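Local structure of CT021 (Chlamydia trachomatis serovar L2, 6UXD) at residues K78-R83 with L89-L94; S8-I13 with L82-N87. The protein is of unknown function but probably has a fold related to the LolA and LolB lipoprotein carriers of bacterial envelopes. All coordinates share one frame; numbering follows the deposited sequence.

Contact 1. Residues K78-R83 with L89-L94; sequences KVYLLR and LMIFVL
Leu-81 and Phe-92 face each other at the middle of an antiparallel beta hairpin, a hydrogen-bonded pair whose CB atoms stand 4.2 Å apart. With CG of Phe-92 opposite its own carbonyl carbon (chi1 -54°), the ring turns an edge to the partner strand, with CD1 3.6 Å from Leu-81 O, in the ring plane. Trp-99 of strand 98-101, which pairs with the far side of strand 90-95, packs on Leu-81. On the other face are Tyr-80, Leu-82, Ile-91 and Val-93; Ile-91 CG2 approaches the Tyr-80 ring obliquely, 4.0 Å from CD1, and Phe-111 of helix 108-116 covers Leu-82 and Ile-91. Leu-89 slips its CD1 to 3.4 Å from Arg-83 O.

Two bonds of 2.8 Å tie Leu-81 to Phe-92, N to O and O to N; the amide of Phe-92 meets its acceptor in the carbonyl plane. Arg-83 N reaches Met-90 O almost straight, 178° at the hydrogen, whereas the return bond from Met-90 N to Arg-83 O is weak at 3.3 Å. Across the same pair CE of Met-90 rests 3.6 Å from Arg-83 CD, while the guanidinium runs on to a salt bridge with Glu-41. At the far end Leu-94 N donates to Val-79 O, and a water accepts from Val-79 N and donates to Leu-94 O. The paired amides are satisfied between largely apolar side-chain layers, and the arginine lends the hairpin its aliphatic stem while its charge is paired outside.

Contact 2. Residues S8-I13 with L82-N87; sequences SIQEKI and LRISKN
Gln-10, in the first turn of helix 9-13, comes within 8.3 Å of Ile-84, CA to CA, on strand 79-84, so that a short helix packs against a strand through side chains. The helix is a textbook N-capped one: Ser-8 precedes it, and its OG accepts from Glu-11 N at 3.2 Å, with an angle of 168° at the hydrogen. Beyond Ile-84 the chain makes an ST turn, in which Ser-85 OG takes the amide N of Asn-87 at 3.0 Å.

Between the capped helix start and the ST turn the contact is carried mainly by one pair. Gln-10 holds CG trans to its amide nitrogen (chi1 -171°) and stays extended through CD, which delivers the carboxamide to the methyl CG2 of Ile-84. The two side chains run past each other in opposite senses, and the methyl sits over the flat face of the carboxamide, with Ile-84 CG2 3.8 Å from Gln-10 CG and 3.6 Å from Gln-10 NE2. Across this contact the glutamine acts as a packing surface, in a small interface of 112 Å². Leu-115 of helix 108-116 touches Gln-10, while Leu-14, Leu-89 and Val-45 pack on Ile-84. NE2 of Gln-10 lies 3.9 Å from Ser-85 O, too long to count as a hydrogen bond. The tightest approach is that of Ile-84 CG2 to Gln-10 CD, which it overlies almost directly at 3.5 Å.

The two contacts show how one strand can serve local and distant partners in turn. Strand 79-84 is common to both, with Leu-82 and Arg-83 belonging to each; the centres of the two contacts lie about 13 Å apart. Contact 1 is local, pairing the strand with strand 90-95 in a hairpin, whereas contact 2 brings back helix 9-13 from 69 residues earlier in the chain. The 82-87 segment leads from the shared strand into the hairpin's turn, and the contacts meet where Leu-89 CD1 packs 3.6 Å from Ile-84 CG1. Helix 108-116 touches both the hairpin and Gln-10 of helix 9-13, and so links the two contacts a second time.

Contact 1. Residues K78-R83 with L89-L94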
loop_
_atom_site.group_PDB
_atom_site.type_symbol
_atom_site.label_atom_id
_atom_site.label_comp_id
_atom_site.label_asym_id
_atom_site.label_seq_id
_atom_site.Cartn_x
_atom_site.Cartn_y
_atom_site.Cartn_z
ATOM N N LYS A 78 -3.068 -9.357 10.832
ATOM C CA LYS A 78 -1.726 -9.774 10.448
ATOM C C LYS A 78 -0.853 -8.543 10.230
ATOM O O LYS A 78 -1.330 -7.500 9.779
ATOM C CB LYS A 78 -1.750 -10.614 9.169
ATOM N N VAL A 79 0.437 -8.670 10.541
ATOM C CA VAL A 79 1.364 -7.545 10.453
ATOM C C VAL A 79 2.632 -8.005 9.761
ATOM O O VAL A 79 3.362 -8.850 10.294
ATOM C CB VAL A 79 1.699 -6.961 11.834
ATOM C CG1 VAL A 79 2.608 -5.760 11.672
ATOM C CG2 VAL A 79 0.431 -6.594 12.581
ATOM N N TYR A 80 2.922 -7.421 8.606
ATOM C CA TYR A 80 4.110 -7.751 7.833
ATOM C C TYR A 80 5.110 -6.602 7.848
ATOM O O TYR A 80 4.751 -5.423 7.953
ATOM C CB TYR A 80 3.735 -8.088 6.396
ATOM C CG TYR A 80 2.839 -9.292 6.294
ATOM C CD1 TYR A 80 3.365 -10.572 6.374
ATOM C CD2 TYR A 80 1.467 -9.153 6.129
ATOM C CE1 TYR A 80 2.555 -11.682 6.288
ATOM C CE2 TYR A 80 0.642 -10.263 6.041
ATOM C CZ TYR A 80 1.196 -11.524 6.122
ATOM O OH TYR A 80 0.402 -12.641 6.041
ATOM N N LEU A 81 6.378 -6.961 7.766
ATOM C CA LEU A 81 7.458 -5.994 7.672
ATOM C C LEU A 81 8.260 -6.366 6.441
ATOM O O LEU A 81 8.690 -7.515 6.302
ATOM C CB LEU A 81 8.313 -6.002 8.941
ATOM C CG LEU A 81 9.481 -5.020 8.970
ATOM C CD1 LEU A 81 8.967 -3.579 8.849
ATOM C CD2 LEU A 81 10.333 -5.201 10.238
ATOM N N LEU A 82 8.429 -5.410 5.537
ATOM C CA LEU A 82 9.128 -5.624 4.281
ATOM C C LEU A 82 10.443 -4.874 4.318
ATOM O O LEU A 82 10.470 -3.681 4.637
ATOM C CB LEU A 82 8.321 -5.129 3.079
ATOM C CG LEU A 82 7.218 -6.022 2.531
ATOM C CD1 LEU A 82 6.206 -6.364 3.579
ATOM C CD2 LEU A 82 6.555 -5.315 1.357
ATOM N N ARG A 83 11.511 -5.559 3.970
ATOM C CA ARG A 83 12.806 -4.928 3.765
ATOM C C ARG A 83 13.066 -4.928 2.264
ATOM O O ARG A 83 13.229 -5.995 1.658
ATOM C CB ARG A 83 13.911 -5.666 4.520
ATOM C CG ARG A 83 15.226 -4.924 4.519
ATOM C CD ARG A 83 16.370 -5.822 4.959
ATOM N NE ARG A 83 17.608 -5.056 5.041
ATOM C CZ ARG A 83 18.513 -4.951 4.069
ATOM N NH1 ARG A 83 18.359 -5.580 2.909
ATOM N NH2 ARG A 83 19.597 -4.214 4.272
ATOM N N LEU A 89 13.531 -9.314 -1.999
ATOM C CA LEU A 89 12.669 -8.855 -0.924
ATOM C C LEU A 89 12.726 -9.816 0.256
ATOM O O LEU A 89 12.706 -11.037 0.090
ATOM C CB LEU A 89 11.233 -8.736 -1.427
ATOM C CG LEU A 89 10.246 -8.195 -0.388
ATOM C CD1 LEU A 89 10.499 -6.702 -0.191
ATOM C CD2 LEU A 89 8.798 -8.467 -0.791
ATOM N N MET A 90 12.790 -9.261 1.456
ATOM C CA MET A 90 12.715 -10.047 2.674
ATOM C C MET A 90 11.508 -9.587 3.470
ATOM O O MET A 90 11.303 -8.383 3.659
ATOM C CB MET A 90 14.008 -9.919 3.487
ATOM C CG MET A 90 13.939 -10.595 4.846
ATOM S SD MET A 90 15.565 -10.786 5.631
ATOM C CE MET A 90 16.431 -9.375 5.017
ATOM N N ILE A 91 10.697 -10.548 3.910
ATOM C CA ILE A 91 9.462 -10.279 4.618
ATOM C C ILE A 91 9.547 -10.905 5.998
ATOM O O ILE A 91 10.056 -12.017 6.154
ATOM C CB ILE A 91 8.237 -10.840 3.867
ATOM C CG1 ILE A 91 8.156 -10.254 2.460
ATOM C CG2 ILE A 91 6.977 -10.563 4.644
ATOM C CD1 ILE A 91 6.920 -10.724 1.708
ATOM N N PHE A 92 9.000 -10.207 6.982
ATOM C CA PHE A 92 8.865 -10.718 8.332
ATOM C C PHE A 92 7.405 -10.619 8.732
ATOM O O PHE A 92 6.677 -9.749 8.244
ATOM C CB PHE A 92 9.700 -9.925 9.325
ATOM C CG PHE A 92 11.142 -9.803 8.959
ATOM C CD1 PHE A 92 11.565 -8.879 8.010
ATOM C CD2 PHE A 92 12.096 -10.585 9.592
ATOM C CE1 PHE A 92 12.901 -8.752 7.685
ATOM C CE2 PHE A 92 13.433 -10.453 9.277
ATOM C CZ PHE A 92 13.839 -9.535 8.316
ATOM N N VAL A 93 6.979 -11.514 9.615
ATOM C CA VAL A 93 5.653 -11.440 10.217
ATOM C C VAL A 93 5.841 -11.294 11.718
ATOM O O VAL A 93 6.824 -11.777 12.291
ATOM C CB VAL A 93 4.786 -12.671 9.882
ATOM C CG1 VAL A 93 5.522 -13.949 10.222
ATOM C CG2 VAL A 93 3.462 -12.604 10.612
ATOM N N LEU A 94 4.918 -10.586 12.353
ATOM C CA LEU A 94 5.021 -10.347 13.785
ATOM C C LEU A 94 4.438 -11.545 14.507
ATOM O O LEU A 94 3.270 -11.887 14.303
ATOM C CB LEU A 94 4.293 -9.070 14.174
ATOM C CG LEU A 94 4.334 -8.688 15.650
ATOM C CD1 LEU A 94 5.736 -8.341 16.064
ATOM C CD2 LEU A 94 3.396 -7.519 15.908
HETATM O O HOH W 1 1.319 -10.669 12.747
#

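Contact 2. Residues S8-I13 with L82-N87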
loop_
_atom_site.group_PDB
_atom_site.type_symbol
_atom_site.label_atom_id
_atom_site.label_comp_id
_atom_site.label_asym_id
_atom_site.label_seq_id
_atom_site.Cartn_x
_atom_site.Cartn_y
_atom_site.Cartn_z
ATOM N N SER A 8 8.194 1.845 -11.910
ATOM C CA SER A 8 7.657 0.640 -11.297
ATOM C C SER A 8 7.101 1.037 -9.942
ATOM O O SER A 8 7.425 2.106 -9.413
ATOM C CB SER A 8 8.724 -0.458 -11.135
ATOM O OG SER A 8 9.710 -0.050 -10.208
ATOM N N ILE A 9 6.265 0.172 -9.371
ATOM C CA ILE A 9 5.739 0.468 -8.033
ATOM C C ILE A 9 6.872 0.543 -7.005
ATOM O O ILE A 9 6.858 1.384 -6.104
ATOM C CB ILE A 9 4.698 -0.582 -7.623
ATOM C CG1 ILE A 9 3.431 -0.461 -8.485
ATOM C CG2 ILE A 9 4.397 -0.418 -6.141
ATOM C CD1 ILE A 9 2.523 0.691 -8.049
ATOM N N GLN A 10 7.858 -0.356 -7.095
ATOM C CA GLN A 10 8.959 -0.289 -6.132
ATOM C C GLN A 10 9.639 1.078 -6.180
ATOM O O GLN A 10 9.792 1.749 -5.151
ATOM C CB GLN A 10 9.981 -1.396 -6.393
ATOM C CG GLN A 10 11.028 -1.475 -5.264
ATOM C CD GLN A 10 11.906 -2.709 -5.344
ATOM O OE1 GLN A 10 11.412 -3.830 -5.447
ATOM N NE2 GLN A 10 13.213 -2.504 -5.288
ATOM N N GLU A 11 10.036 1.507 -7.384
ATOM C CA GLU A 11 10.692 2.800 -7.572
ATOM C C GLU A 11 9.846 3.943 -7.016
ATOM O O GLU A 11 10.352 4.858 -6.348
ATOM C CB GLU A 11 10.956 2.979 -9.070
ATOM C CG GLU A 11 11.654 4.257 -9.473
ATOM C CD GLU A 11 11.889 4.343 -10.978
ATOM O OE1 GLU A 11 12.055 5.471 -11.491
ATOM O OE2 GLU A 11 11.910 3.284 -11.646
ATOM N N LYS A 12 8.549 3.915 -7.288
ATOM C CA LYS A 12 7.696 5.004 -6.840
ATOM C C LYS A 12 7.608 5.041 -5.321
ATOM O O LYS A 12 7.724 6.107 -4.706
ATOM C CB LYS A 12 6.315 4.836 -7.480
ATOM C CG LYS A 12 5.340 5.895 -7.104
ATOM C CD LYS A 12 5.683 7.228 -7.721
ATOM C CE LYS A 12 4.541 8.228 -7.389
ATOM N NZ LYS A 12 5.045 9.632 -7.429
ATOM N N ILE A 13 7.428 3.883 -4.693
ATOM C CA ILE A 13 7.312 3.849 -3.239
ATOM C C ILE A 13 8.630 4.176 -2.554
ATOM O O ILE A 13 8.632 4.658 -1.412
ATOM C CB ILE A 13 6.788 2.476 -2.776
ATOM C CG1 ILE A 13 5.496 2.108 -3.537
ATOM C CG2 ILE A 13 6.602 2.469 -1.273
ATOM C CD1 ILE A 13 4.312 3.069 -3.325
ATOM N N LEU A 82 8.429 -5.410 5.537
ATOM C CA LEU A 82 9.128 -5.624 4.281
ATOM C C LEU A 82 10.443 -4.874 4.318
ATOM O O LEU A 82 10.470 -3.681 4.637
ATOM C CB LEU A 82 8.321 -5.129 3.079
ATOM C CG LEU A 82 7.218 -6.022 2.531
ATOM C CD1 LEU A 82 6.206 -6.364 3.579
ATOM C CD2 LEU A 82 6.555 -5.315 1.357
ATOM N N ARG A 83 11.511 -5.559 3.970
ATOM C CA ARG A 83 12.806 -4.928 3.765
ATOM C C ARG A 83 13.066 -4.928 2.264
ATOM O O ARG A 83 13.229 -5.995 1.658
ATOM C CB ARG A 83 13.911 -5.666 4.520
ATOM C CG ARG A 83 15.226 -4.924 4.519
ATOM C CD ARG A 83 16.370 -5.822 4.959
ATOM N NE ARG A 83 17.608 -5.056 5.041
ATOM C CZ ARG A 83 18.513 -4.951 4.069
ATOM N NH1 ARG A 83 18.359 -5.580 2.909
ATOM N NH2 ARG A 83 19.597 -4.214 4.272
ATOM N N ILE A 84 13.119 -3.735 1.673
ATOM C CA ILE A 84 13.237 -3.558 0.229
ATOM C C ILE A 84 14.631 -3.022 -0.057
ATOM O O ILE A 84 15.037 -2.009 0.522
ATOM C CB ILE A 84 12.152 -2.606 -0.316
ATOM C CG1 ILE A 84 10.759 -3.151 0.002
ATOM C CG2 ILE A 84 12.315 -2.418 -1.831
ATOM C CD1 ILE A 84 9.619 -2.145 -0.137
ATOM N N SER A 85 15.367 -3.705 -0.933
ATOM C CA SER A 85 16.732 -3.309 -1.243
ATOM C C SER A 85 17.060 -3.698 -2.680
ATOM O O SER A 85 16.204 -4.186 -3.425
ATOM C CB SER A 85 17.727 -3.966 -0.282
ATOM O OG SER A 85 17.662 -5.380 -0.397
ATOM N N LYS A 86 18.325 -3.473 -3.060
ATOM C CA LYS A 86 18.841 -4.032 -4.306
ATOM C C LYS A 86 18.709 -5.548 -4.319
ATOM O O LYS A 86 18.634 -6.163 -5.388
ATOM C CB LYS A 86 20.309 -3.642 -4.496
ATOM C CG LYS A 86 20.582 -2.144 -4.468
ATOM N N ASN A 87 18.674 -6.160 -3.151
ATOM C CA ASN A 87 18.631 -7.605 -3.034
ATOM C C ASN A 87 17.193 -8.096 -3.017
ATOM O O ASN A 87 16.248 -7.295 -3.049
ATOM C CB ASN A 87 19.397 -8.017 -1.782
ATOM C CG ASN A 87 20.813 -7.459 -1.780
ATOM O OD1 ASN A 87 21.224 -6.758 -0.853
ATOM N ND2 ASN A 87 21.558 -7.743 -2.851
#